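Local coordinates for protein alpha-fucosidase GH29 (Fusarium graminearum, PDB 4PSR) that hydrolyses alpha-L-fucosides, probably including fucose alpha-1,6-linked to the innermost N-acetylglucosamine of glycoproteins, and is captured here with L-fucose bound, at residues T269-H274 with A283-E288; Y299-D304 with N338-I343; A169-Y174 with I222-F227. One frame throughout, in Å; residues are numbered along the deposited sequence.

Along the chain, the three contacts follow one another in series, neither nesting nor crossing, and each joins consecutive strands of the eight-stranded parallel barrel. Contact 3 comes first, pairing strands 165-170 and 222-225 and closing a long loop that carries helix 200-218. Contact 1 pairs strands 268-272 and 284-287 across a short connection of eight residues without a helix. Contact 2 then closes the beta-alpha-beta unit of strand 300-305, helix 322-334 and strand 337-343. Neighbouring pairs are joined in turn: T269 OG1 bonds I223 O, and W287 N probably bonds Q301 O. Inside the barrel, D303 reaches W224, while K272 and D226 meet at the fucose.

Contact 1: T269-H274 with A283-E288; sequences TTYKHH and AVDDWE. With FUL (beta-L-fucopyranose), chain M; TRS (2-amino-2-hydroxymethyl-propane-1,3-diol), chain H.
Two successive strands of the TIM barrel meet here, T270 pairing with V284 and Y271 with D285 in parallel register, and K272 carries the contact into the fucose site. The backbone ladder runs V284 N to T269 O, Y271 N to V284 O, D286 N to Y271 O and H273 N to D286 O. On the face of Y271 and D285, the phenol and carboxylate lie side by side with their planes nearly perpendicular. Y271 OH gives D285 OD1 a weak hydrogen bond of 2.8 Å, while Y271 CD1 rests 3.7 Å from A283 CB. A Tris molecule, probably from the crystallisation liquor, bridges the group: its amine bonds Y271 OH and H273 O, and its O2 reaches D285 OD2 at 2.6 Å. H273, in one of two modelled conformers, has CG anti to the backbone N (chi1 170°). In that conformer its ring stacks face-to-face on the six-membered ring of W287, centroids 3.8 Å apart and planes at 14°. K272 bends at chi2 and chi4; its CE passes 3.5 Å from D286 OD1 before NZ bonds fucose O5 at 2.9 Å. A water links T270 OG1 to D286 OD1. Because K272 NZ also forms a salt bridge with D226, the ammonium contacts both that carboxylate and the sugar ring oxygen, which would tend to polarise that oxygen.

Contact 2: Y299-D304 with N338-I343; sequences YWQTDD and NMLLNI
Strands 300-304 and 338-343 run parallel, their axes 4.6 Å apart at closest approach and their directions 21° apart. Q301, T302, D303 and D304 pair in turn with N338, M339, L340 and L341. Five backbone hydrogen bonds zip them together: N338 N to W300 O, T302 N to N338 O, L340 N to T302 O, D304 N to L340 O and N342 N to D304 O. The ladder is closed at its start by Y299, whose CG is anti to the backbone N (chi1 -150°) and whose side chain crosses that of N338 at about a right angle, ring and amide planes 74° apart. Y299 OH donates to N338 OD1 over 2.7 Å, approaching from above the carbonyl plane of the amide. On the face of Q301 and D303, the two CB atoms of Q301 and N338 lie 4.0 Å apart. L340 lies alongside D303, its CD2 3.6 Å from D303 OD1, and its CB packs 3.8 Å from Q301 NE2. These polar ends have partners elsewhere: D303 OD1 accepts from W224 NE1, and Q301 bonds Y24 and D286. D303 OD2 also comes very close to D286 OD1, and the two carboxylates may share a proton. On the other face M339 SD touches D304 CB at 4.1 Å, and D304 OD1 forms a salt bridge with R289. That face turns to the helix layer, where T302 and M339 meet helix 322-334 and L341 meets both this helix and helix 353-369. Strand 29-33 flanks 338-343 and completes the barrel, while strand 284-287 flanks 299-304.

Contact 3: A169-Y174 with I222-F227; sequences AMHQAY and IIWNDF. With FUL (beta-L-fucopyranose), chain M.
W224 CZ3 lies over one face of H171, toward the rim; the rings meet obliquely, centroids 4.6 Å apart and planes at 43°, while D226 OD2 lies at the edge of H171. F227 CZ sits 3.4 Å above one face of the Y174 ring, displaced toward the rim; Y174 CG is anti to the backbone N (chi1 -176°). A169 CB packs 3.6 Å from W224 CE3. H171 ND1 donates to D226 OD2 at 2.9 Å, meeting the carboxylate on its anti side and 34° out of its plane. The carboxylate is thus held by H171, the F227 amide and K272 while it accepts the anomeric hydroxyl: D226 OD1 lies 2.7 Å from both F227 N and fucose O1. Backbone hydrogen bonds of the parallel TIM-barrel ladder run M170 N to W224 O and D226 N to M170 O. The strands run out into the fucose site, with H171, D226 and F227 beside the sugar. Beyond the strand ends, where the chains separate, one water joins Y174 N to F227 O and another Q172 OE1 to N225 OD1. Strand 119-125 lies beyond 169-170 and strand 268-272 beyond 222-225, while M170, Q172 and I223 pack on helix 200-218.

Contact 1: T269-H274 with A283-E288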
loop_
_atom_site.group_PDB
_atom_site.type_symbol
_atom_site.label_atom_id
_atom_site.label_comp_id
_atom_site.label_asym_id
_atom_site.label_seq_id
_atom_site.Cartn_x
_atom_site.Cartn_y
_atom_site.Cartn_z
ATOM N N THR A 269 3.632 -11.482 1.105
ATOM C CA THR A 269 4.734 -10.643 1.538
ATOM C C THR A 269 4.933 -9.478 0.569
ATOM O O THR A 269 4.730 -9.621 -0.647
ATOM C CB THR A 269 6.042 -11.459 1.751
ATOM O OG1 THR A 269 6.995 -10.688 2.484
ATOM C CG2 THR A 269 6.652 -11.923 0.428
ATOM N N THR A 270 5.209 -8.307 1.125
ATOM C CA THR A 270 5.400 -7.088 0.342
ATOM C C THR A 270 6.858 -6.614 0.455
ATOM O O THR A 270 7.586 -6.975 1.401
ATOM C CB THR A 270 4.448 -5.915 0.771
ATOM O OG1 THR A 270 4.875 -5.388 2.032
ATOM C CG2 THR A 270 2.991 -6.346 0.875
ATOM N N TYR A 271 7.292 -5.839 -0.520
ATOM C CA TYR A 271 8.647 -5.289 -0.500
ATOM C C TYR A 271 8.590 -3.969 -1.269
ATOM O O TYR A 271 7.660 -3.766 -2.069
ATOM C CB TYR A 271 9.698 -6.270 -1.067
ATOM C CG TYR A 271 9.572 -6.440 -2.553
ATOM C CD1 TYR A 271 8.422 -6.966 -3.137
ATOM C CD2 TYR A 271 10.614 -6.029 -3.384
ATOM C CE1 TYR A 271 8.297 -7.060 -4.491
ATOM C CE2 TYR A 271 10.501 -6.120 -4.750
ATOM C CZ TYR A 271 9.351 -6.636 -5.304
ATOM O OH TYR A 271 9.233 -6.692 -6.684
ATOM N N LYS A 272 9.544 -3.074 -1.027
ATOM C CA LYS A 272 9.487 -1.750 -1.673
ATOM C C LYS A 272 9.673 -1.876 -3.190
ATOM O O LYS A 272 10.524 -2.613 -3.654
ATOM C CB LYS A 272 10.476 -0.767 -1.055
ATOM C CG LYS A 272 10.164 -0.432 0.386
ATOM C CD LYS A 272 8.823 0.325 0.518
ATOM C CE LYS A 272 8.526 0.769 1.939
ATOM N NZ LYS A 272 9.421 1.875 2.345
ATOM N N HIS A 273 8.853 -1.137 -3.935
ATOM C CA HIS A 273 8.773 -1.224 -5.395
ATOM C C HIS A 273 10.120 -1.127 -6.093
ATOM O O HIS A 273 10.388 -1.871 -7.023
ATOM C CB HIS A 273 7.810 -0.137 -5.921
ATOM C CG HIS A 273 7.832 0.035 -7.413
ATOM N ND1 HIS A 273 8.214 1.210 -8.023
ATOM C CD2 HIS A 273 7.503 -0.819 -8.410
ATOM C CE1 HIS A 273 8.125 1.073 -9.336
ATOM N NE2 HIS A 273 7.699 -0.148 -9.599
ATOM N N HIS A 274 10.949 -0.217 -5.629
ATOM C CA HIS A 274 12.242 0.076 -6.278
ATOM C C HIS A 274 13.324 -0.947 -5.912
ATOM O O HIS A 274 14.370 -1.015 -6.548
ATOM C CB HIS A 274 12.688 1.469 -5.885
ATOM C CG HIS A 274 13.016 1.619 -4.431
ATOM N ND1 HIS A 274 14.291 1.431 -3.936
ATOM C CD2 HIS A 274 12.241 1.935 -3.366
ATOM C CE1 HIS A 274 14.290 1.639 -2.631
ATOM N NE2 HIS A 274 13.061 1.951 -2.261
ATOM N N ALA A 283 5.887 -11.837 -4.591
ATOM C CA ALA A 283 5.767 -10.788 -3.570
ATOM C C ALA A 283 5.075 -9.590 -4.189
ATOM O O ALA A 283 5.138 -9.386 -5.407
ATOM C CB ALA A 283 7.141 -10.398 -3.039
ATOM N N VAL A 284 4.390 -8.804 -3.368
ATOM C CA VAL A 284 3.631 -7.648 -3.816
ATOM C C VAL A 284 4.472 -6.388 -3.722
ATOM O O VAL A 284 5.049 -6.096 -2.670
ATOM C CB VAL A 284 2.325 -7.507 -2.978
ATOM C CG1 VAL A 284 1.553 -6.262 -3.391
ATOM C CG2 VAL A 284 1.479 -8.744 -3.154
ATOM N N ASP A 285 4.554 -5.636 -4.815
ATOM C CA ASP A 285 5.290 -4.368 -4.840
ATOM C C ASP A 285 4.584 -3.323 -3.997
ATOM O O ASP A 285 3.360 -3.118 -4.135
ATOM C CB ASP A 285 5.376 -3.791 -6.277
ATOM C CG ASP A 285 6.298 -4.554 -7.205
ATOM O OD1 ASP A 285 6.665 -5.706 -6.931
ATOM O OD2 ASP A 285 6.573 -3.963 -8.277
ATOM N N ASP A 286 5.342 -2.635 -3.143
ATOM C CA ASP A 286 4.820 -1.588 -2.262
ATOM C C ASP A 286 5.394 -0.259 -2.728
ATOM O O ASP A 286 6.593 0.029 -2.586
ATOM C CB ASP A 286 5.221 -1.909 -0.822
ATOM C CG ASP A 286 4.682 -0.939 0.165
ATOM O OD1 ASP A 286 5.417 -0.636 1.152
ATOM O OD2 ASP A 286 3.532 -0.490 0.008
ATOM N N TRP A 287 4.561 0.535 -3.373
ATOM C CA TRP A 287 4.991 1.795 -3.949
ATOM C C TRP A 287 5.204 2.866 -2.929
ATOM O O TRP A 287 4.558 2.877 -1.870
ATOM C CB TRP A 287 3.932 2.279 -4.935
ATOM C CG TRP A 287 4.018 1.592 -6.254
ATOM C CD1 TRP A 287 3.762 0.288 -6.510
ATOM C CD2 TRP A 287 4.410 2.174 -7.498
ATOM N NE1 TRP A 287 3.960 0.011 -7.839
ATOM C CE2 TRP A 287 4.367 1.157 -8.465
ATOM C CE3 TRP A 287 4.794 3.461 -7.889
ATOM C CZ2 TRP A 287 4.687 1.384 -9.810
ATOM C CZ3 TRP A 287 5.133 3.676 -9.220
ATOM C CH2 TRP A 287 5.061 2.653 -10.160
ATOM N N GLU A 288 6.075 3.814 -3.286
ATOM C CA GLU A 288 6.338 4.993 -2.468
ATOM C C GLU A 288 5.054 5.767 -2.204
ATOM O O GLU A 288 4.116 5.709 -2.977
ATOM C CB GLU A 288 7.348 5.902 -3.185
ATOM C CG GLU A 288 6.854 6.480 -4.496
ATOM C CD GLU A 288 7.993 6.907 -5.413
ATOM O OE1 GLU A 288 9.021 7.402 -4.902
ATOM O OE2 GLU A 288 7.860 6.729 -6.644
HETATM C C1 FUL M . 10.768 3.902 4.815
HETATM C C2 FUL M . 11.384 3.933 6.199
HETATM O O2 FUL M . 12.760 4.346 6.174
HETATM C C3 FUL M . 10.554 4.901 7.001
HETATM O O3 FUL M . 11.122 5.037 8.284
HETATM C C4 FUL M . 9.154 4.345 7.068
HETATM O O4 FUL M . 9.167 3.115 7.786
HETATM C C5 FUL M . 8.622 4.147 5.654
HETATM C C6 FUL M . 7.246 3.517 5.624
HETATM O O5 FUL M . 9.480 3.333 4.859
HETATM O O1 FUL M . 11.556 3.078 3.996
HETATM C C TRS H . 10.825 -4.359 -9.230
HETATM C C1 TRS H . 11.371 -5.683 -9.745
HETATM C C2 TRS H . 9.470 -4.054 -9.863
HETATM C C3 TRS H . 11.857 -3.256 -9.508
HETATM N N TRS H . 10.678 -4.494 -7.769
HETATM O O1 TRS H . 12.477 -6.016 -8.929
HETATM O O2 TRS H . 8.526 -5.097 -9.617
HETATM O O3 TRS H . 11.952 -2.968 -10.888
HETATM O O HOH W 1 6.646 -3.325 1.691
#

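Contact 2: Y299-D304 with N338-I343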
loop_
_atom_site.group_PDB
_atom_site.type_symbol
_atom_site.label_atom_id
_atom_site.label_comp_id
_atom_site.label_asym_id
_atom_site.label_seq_id
_atom_site.Cartn_x
_atom_site.Cartn_y
_atom_site.Cartn_z
ATOM N N TYR A 299 -1.382 -6.578 -9.343
ATOM C CA TYR A 299 -1.866 -5.987 -8.079
ATOM C C TYR A 299 -0.712 -5.561 -7.178
ATOM O O TYR A 299 0.250 -6.309 -6.980
ATOM C CB TYR A 299 -2.752 -7.011 -7.343
ATOM C CG TYR A 299 -3.813 -6.330 -6.503
ATOM C CD1 TYR A 299 -5.067 -6.027 -7.033
ATOM C CD2 TYR A 299 -3.537 -5.919 -5.197
ATOM C CE1 TYR A 299 -6.008 -5.349 -6.289
ATOM C CE2 TYR A 299 -4.494 -5.237 -4.436
ATOM C CZ TYR A 299 -5.701 -4.957 -5.011
ATOM O OH TYR A 299 -6.647 -4.275 -4.324
ATOM N N TRP A 300 -0.818 -4.365 -6.612
ATOM C CA TRP A 300 0.255 -3.734 -5.838
ATOM C C TRP A 300 -0.342 -3.090 -4.574
ATOM O O TRP A 300 -1.580 -3.127 -4.352
ATOM C CB TRP A 300 0.996 -2.676 -6.715
ATOM C CG TRP A 300 0.037 -1.712 -7.315
ATOM C CD1 TRP A 300 -0.646 -1.877 -8.469
ATOM C CD2 TRP A 300 -0.444 -0.487 -6.735
ATOM N NE1 TRP A 300 -1.518 -0.823 -8.660
ATOM C CE2 TRP A 300 -1.428 0.029 -7.597
ATOM C CE3 TRP A 300 -0.142 0.214 -5.570
ATOM C CZ2 TRP A 300 -2.102 1.222 -7.335
ATOM C CZ3 TRP A 300 -0.823 1.398 -5.297
ATOM C CH2 TRP A 300 -1.796 1.888 -6.191
ATOM N N GLN A 301 0.491 -2.507 -3.726
ATOM C CA GLN A 301 -0.021 -1.689 -2.624
ATOM C C GLN A 301 0.874 -0.494 -2.415
ATOM O O GLN A 301 1.933 -0.391 -3.061
ATOM C CB GLN A 301 -0.222 -2.487 -1.321
ATOM C CG GLN A 301 1.065 -2.900 -0.594
ATOM C CD GLN A 301 0.835 -3.051 0.893
ATOM O OE1 GLN A 301 0.114 -3.967 1.333
ATOM N NE2 GLN A 301 1.360 -2.106 1.670
ATOM N N THR A 302 0.455 0.400 -1.533
ATOM C CA THR A 302 1.243 1.550 -1.147
ATOM C C THR A 302 0.931 1.850 0.320
ATOM O O THR A 302 -0.107 1.424 0.854
ATOM C CB THR A 302 1.005 2.731 -2.084
ATOM O OG1 THR A 302 1.889 3.811 -1.766
ATOM C CG2 THR A 302 -0.412 3.235 -1.963
ATOM N N ASP A 303 1.819 2.585 0.963
ATOM C CA ASP A 303 1.605 3.028 2.349
ATOM C C ASP A 303 1.359 4.537 2.411
ATOM O O ASP A 303 1.949 5.298 1.641
ATOM C CB ASP A 303 2.810 2.700 3.233
ATOM C CG ASP A 303 3.384 1.361 2.924
ATOM O OD1 ASP A 303 2.666 0.356 3.079
ATOM O OD2 ASP A 303 4.565 1.324 2.474
ATOM N N ASP A 304 0.503 4.986 3.320
ATOM C CA ASP A 304 0.280 6.407 3.526
ATOM C C ASP A 304 0.241 6.659 5.030
ATOM O O ASP A 304 0.424 5.733 5.805
ATOM C CB ASP A 304 -1.009 6.869 2.869
ATOM C CG ASP A 304 -0.874 8.255 2.254
ATOM O OD1 ASP A 304 -0.371 9.181 2.941
ATOM O OD2 ASP A 304 -1.258 8.409 1.080
ATOM N N ASN A 338 -3.970 -1.713 -3.060
ATOM C CA ASN A 338 -4.440 -1.453 -1.692
ATOM C C ASN A 338 -3.691 -0.264 -1.082
ATOM O O ASN A 338 -2.563 0.038 -1.493
ATOM C CB ASN A 338 -4.202 -2.652 -0.759
ATOM C CG ASN A 338 -5.099 -3.830 -1.039
ATOM O OD1 ASN A 338 -6.089 -3.747 -1.741
ATOM N ND2 ASN A 338 -4.731 -4.972 -0.478
ATOM N N MET A 339 -4.280 0.350 -0.060
ATOM C CA MET A 339 -3.631 1.401 0.725
ATOM C C MET A 339 -3.516 0.953 2.158
ATOM O O MET A 339 -4.529 0.629 2.809
ATOM C CB MET A 339 -4.421 2.714 0.664
ATOM C CG MET A 339 -3.627 3.894 1.247
ATOM S SD MET A 339 -4.450 5.478 1.118
ATOM C CE MET A 339 -5.478 5.266 2.512
ATOM N N LEU A 340 -2.292 0.966 2.672
ATOM C CA LEU A 340 -2.011 0.655 4.076
ATOM C C LEU A 340 -1.691 1.962 4.779
ATOM O O LEU A 340 -0.657 2.611 4.506
ATOM C CB LEU A 340 -0.819 -0.322 4.170
ATOM C CG LEU A 340 -0.287 -0.620 5.576
ATOM C CD1 LEU A 340 -1.377 -1.158 6.502
ATOM C CD2 LEU A 340 0.923 -1.581 5.494
ATOM N N LEU A 341 -2.600 2.380 5.671
ATOM C CA LEU A 341 -2.503 3.653 6.372
ATOM C C LEU A 341 -1.804 3.545 7.708
ATOM O O LEU A 341 -2.173 2.750 8.580
ATOM C CB LEU A 341 -3.905 4.241 6.574
ATOM C CG LEU A 341 -3.993 5.567 7.317
ATOM C CD1 LEU A 341 -3.316 6.702 6.563
ATOM C CD2 LEU A 341 -5.455 5.890 7.618
ATOM N N ASN A 342 -0.793 4.389 7.888
ATOM C CA ASN A 342 -0.041 4.446 9.140
ATOM C C ASN A 342 -0.615 5.442 10.126
ATOM O O ASN A 342 -0.949 6.581 9.731
ATOM C CB ASN A 342 1.434 4.789 8.881
ATOM C CG ASN A 342 2.196 5.009 10.142
ATOM O OD1 ASN A 342 2.557 4.058 10.812
ATOM N ND2 ASN A 342 2.449 6.257 10.479
ATOM N N ILE A 343 -0.729 5.015 11.389
ATOM C CA ILE A 343 -1.088 5.890 12.512
ATOM C C ILE A 343 0.071 5.938 13.494
ATOM O O ILE A 343 0.998 5.097 13.438
ATOM C CB ILE A 343 -2.439 5.448 13.180
ATOM C CG1 ILE A 343 -2.290 4.095 13.860
ATOM C CG2 ILE A 343 -3.531 5.435 12.107
ATOM C CD1 ILE A 343 -3.584 3.602 14.580
#

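Contact 3: A169-Y174 with I222-F227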
loop_
_atom_site.group_PDB
_atom_site.type_symbol
_atom_site.label_atom_id
_atom_site.label_comp_id
_atom_site.label_asym_id
_atom_site.label_seq_id
_atom_site.Cartn_x
_atom_site.Cartn_y
_atom_site.Cartn_z
ATOM N N ALA A 169 4.898 -5.454 9.980
ATOM C CA ALA A 169 5.947 -4.726 9.241
ATOM C C ALA A 169 7.305 -4.930 9.874
ATOM O O ALA A 169 7.497 -4.830 11.100
ATOM C CB ALA A 169 5.603 -3.234 9.127
ATOM N N MET A 170 8.269 -5.226 8.993
ATOM C CA MET A 170 9.638 -5.554 9.350
ATOM C C MET A 170 10.586 -4.695 8.526
ATOM O O MET A 170 10.511 -4.709 7.296
ATOM C CB MET A 170 9.903 -7.022 9.077
ATOM C CG MET A 170 9.051 -7.980 9.890
ATOM S SD MET A 170 9.494 -8.027 11.638
ATOM C CE MET A 170 11.005 -9.014 11.531
ATOM N N HIS A 171 11.461 -3.952 9.196
ATOM C CA HIS A 171 12.374 -3.037 8.514
ATOM C C HIS A 171 13.840 -3.314 8.942
ATOM O O HIS A 171 14.664 -2.400 9.025
ATOM C CB HIS A 171 12.038 -1.538 8.777
ATOM C CG HIS A 171 10.574 -1.170 8.821
ATOM N ND1 HIS A 171 10.069 -0.089 8.132
ATOM C CD2 HIS A 171 9.530 -1.682 9.529
ATOM C CE1 HIS A 171 8.779 0.055 8.415
ATOM N NE2 HIS A 171 8.431 -0.898 9.262
ATOM N N GLN A 172 14.154 -4.588 9.160
ATOM C CA GLN A 172 15.383 -4.942 9.868
ATOM C C GLN A 172 16.613 -5.112 8.978
ATOM O O GLN A 172 17.711 -5.298 9.493
ATOM C CB GLN A 172 15.158 -6.121 10.825
ATOM C CG GLN A 172 15.247 -7.533 10.279
ATOM C CD GLN A 172 14.086 -8.004 9.421
ATOM O OE1 GLN A 172 13.296 -7.194 8.918
ATOM N NE2 GLN A 172 13.972 -9.321 9.232
ATOM N N ALA A 173 16.453 -4.974 7.667
ATOM C CA ALA A 173 17.618 -5.000 6.764
ATOM C C ALA A 173 18.473 -3.760 6.870
ATOM O O ALA A 173 19.722 -3.860 6.883
ATOM C CB ALA A 173 17.181 -5.193 5.342
ATOM N N TYR A 174 17.882 -2.568 6.920
ATOM C CA TYR A 174 18.709 -1.357 6.890
ATOM C C TYR A 174 19.477 -1.173 8.198
ATOM O O TYR A 174 20.511 -0.485 8.258
ATOM C CB TYR A 174 17.863 -0.131 6.533
ATOM C CG TYR A 174 18.607 1.164 6.369
ATOM C CD1 TYR A 174 19.825 1.226 5.689
ATOM C CD2 TYR A 174 18.057 2.349 6.819
ATOM C CE1 TYR A 174 20.479 2.419 5.534
ATOM C CE2 TYR A 174 18.716 3.561 6.665
ATOM C CZ TYR A 174 19.919 3.594 6.001
ATOM O OH TYR A 174 20.539 4.828 5.874
ATOM N N ILE A 222 0.144 -11.144 6.373
ATOM C CA ILE A 222 1.001 -10.338 5.517
ATOM C C ILE A 222 2.267 -10.011 6.268
ATOM O O ILE A 222 2.215 -9.584 7.428
ATOM C CB ILE A 222 0.350 -8.978 5.125
ATOM C CG1 ILE A 222 -1.014 -9.157 4.417
ATOM C CG2 ILE A 222 1.319 -8.155 4.242
ATOM C CD1 ILE A 222 -1.922 -7.912 4.510
ATOM N N ILE A 223 3.423 -10.258 5.651
ATOM C CA ILE A 223 4.695 -9.734 6.171
ATOM C C ILE A 223 5.175 -8.632 5.227
ATOM O O ILE A 223 5.510 -8.902 4.046
ATOM C CB ILE A 223 5.781 -10.819 6.342
ATOM C CG1 ILE A 223 5.299 -11.863 7.357
ATOM C CG2 ILE A 223 7.096 -10.185 6.795
ATOM C CD1 ILE A 223 6.287 -13.026 7.552
ATOM N N TRP A 224 5.198 -7.409 5.735
ATOM C CA TRP A 224 5.604 -6.224 4.990
ATOM C C TRP A 224 7.083 -6.016 5.263
ATOM O O TRP A 224 7.519 -6.082 6.417
ATOM C CB TRP A 224 4.747 -5.075 5.508
ATOM C CG TRP A 224 4.911 -3.687 4.959
ATOM C CD1 TRP A 224 3.985 -3.012 4.203
ATOM C CD2 TRP A 224 5.966 -2.753 5.208
ATOM N NE1 TRP A 224 4.399 -1.730 3.973
ATOM C CE2 TRP A 224 5.615 -1.538 4.562
ATOM C CE3 TRP A 224 7.189 -2.822 5.894
ATOM C CZ2 TRP A 224 6.442 -0.409 4.570
ATOM C CZ3 TRP A 224 8.021 -1.689 5.897
ATOM C CH2 TRP A 224 7.635 -0.503 5.237
ATOM N N ASN A 225 7.864 -5.789 4.193
ATOM C CA ASN A 225 9.314 -5.570 4.285
ATOM C C ASN A 225 9.718 -4.214 3.781
ATOM O O ASN A 225 9.210 -3.760 2.745
ATOM C CB ASN A 225 10.107 -6.603 3.477
ATOM C CG ASN A 225 9.990 -7.982 4.034
ATOM O OD1 ASN A 225 10.836 -8.395 4.864
ATOM N ND2 ASN A 225 8.994 -8.739 3.572
ATOM N N ASP A 226 10.682 -3.587 4.443
ATOM C CA ASP A 226 11.270 -2.349 3.968
ATOM C C ASP A 226 12.490 -2.631 3.076
ATOM O O ASP A 226 12.842 -3.770 2.856
ATOM C CB ASP A 226 11.645 -1.442 5.157
ATOM C CG ASP A 226 11.517 0.031 4.846
ATOM O OD1 ASP A 226 11.435 0.378 3.629
ATOM O OD2 ASP A 226 11.504 0.839 5.778
ATOM N N PHE A 227 13.083 -1.547 2.595
ATOM C CA PHE A 227 14.171 -1.569 1.607
ATOM C C PHE A 227 15.464 -2.140 2.178
ATOM O O PHE A 227 15.538 -2.504 3.354
ATOM C CB PHE A 227 14.411 -0.155 1.056
ATOM C CG PHE A 227 15.230 0.730 1.945
ATOM C CD1 PHE A 227 16.546 1.008 1.641
ATOM C CD2 PHE A 227 14.702 1.294 3.096
ATOM C CE1 PHE A 227 17.328 1.825 2.464
ATOM C CE2 PHE A 227 15.482 2.113 3.914
ATOM C CZ PHE A 227 16.803 2.378 3.590
HETATM C C1 FUL M . 10.768 3.902 4.815
HETATM C C2 FUL M . 11.384 3.933 6.199
HETATM O O2 FUL M . 12.760 4.346 6.174
HETATM C C3 FUL M . 10.554 4.901 7.001
HETATM O O3 FUL M . 11.122 5.037 8.284
HETATM C C4 FUL M . 9.154 4.345 7.068
HETATM O O4 FUL M . 9.167 3.115 7.786
HETATM C C5 FUL M . 8.622 4.147 5.654
HETATM C C6 FUL M . 7.246 3.517 5.624
HETATM O O5 FUL M . 9.480 3.333 4.859
HETATM O O1 FUL M . 11.556 3.078 3.996
HETATM O O HOH W 2 15.097 -2.064 6.024
HETATM O O HOH W 3 12.913 -7.120 6.161
HETATM O O HOH W 4 13.692 -4.492 5.626
#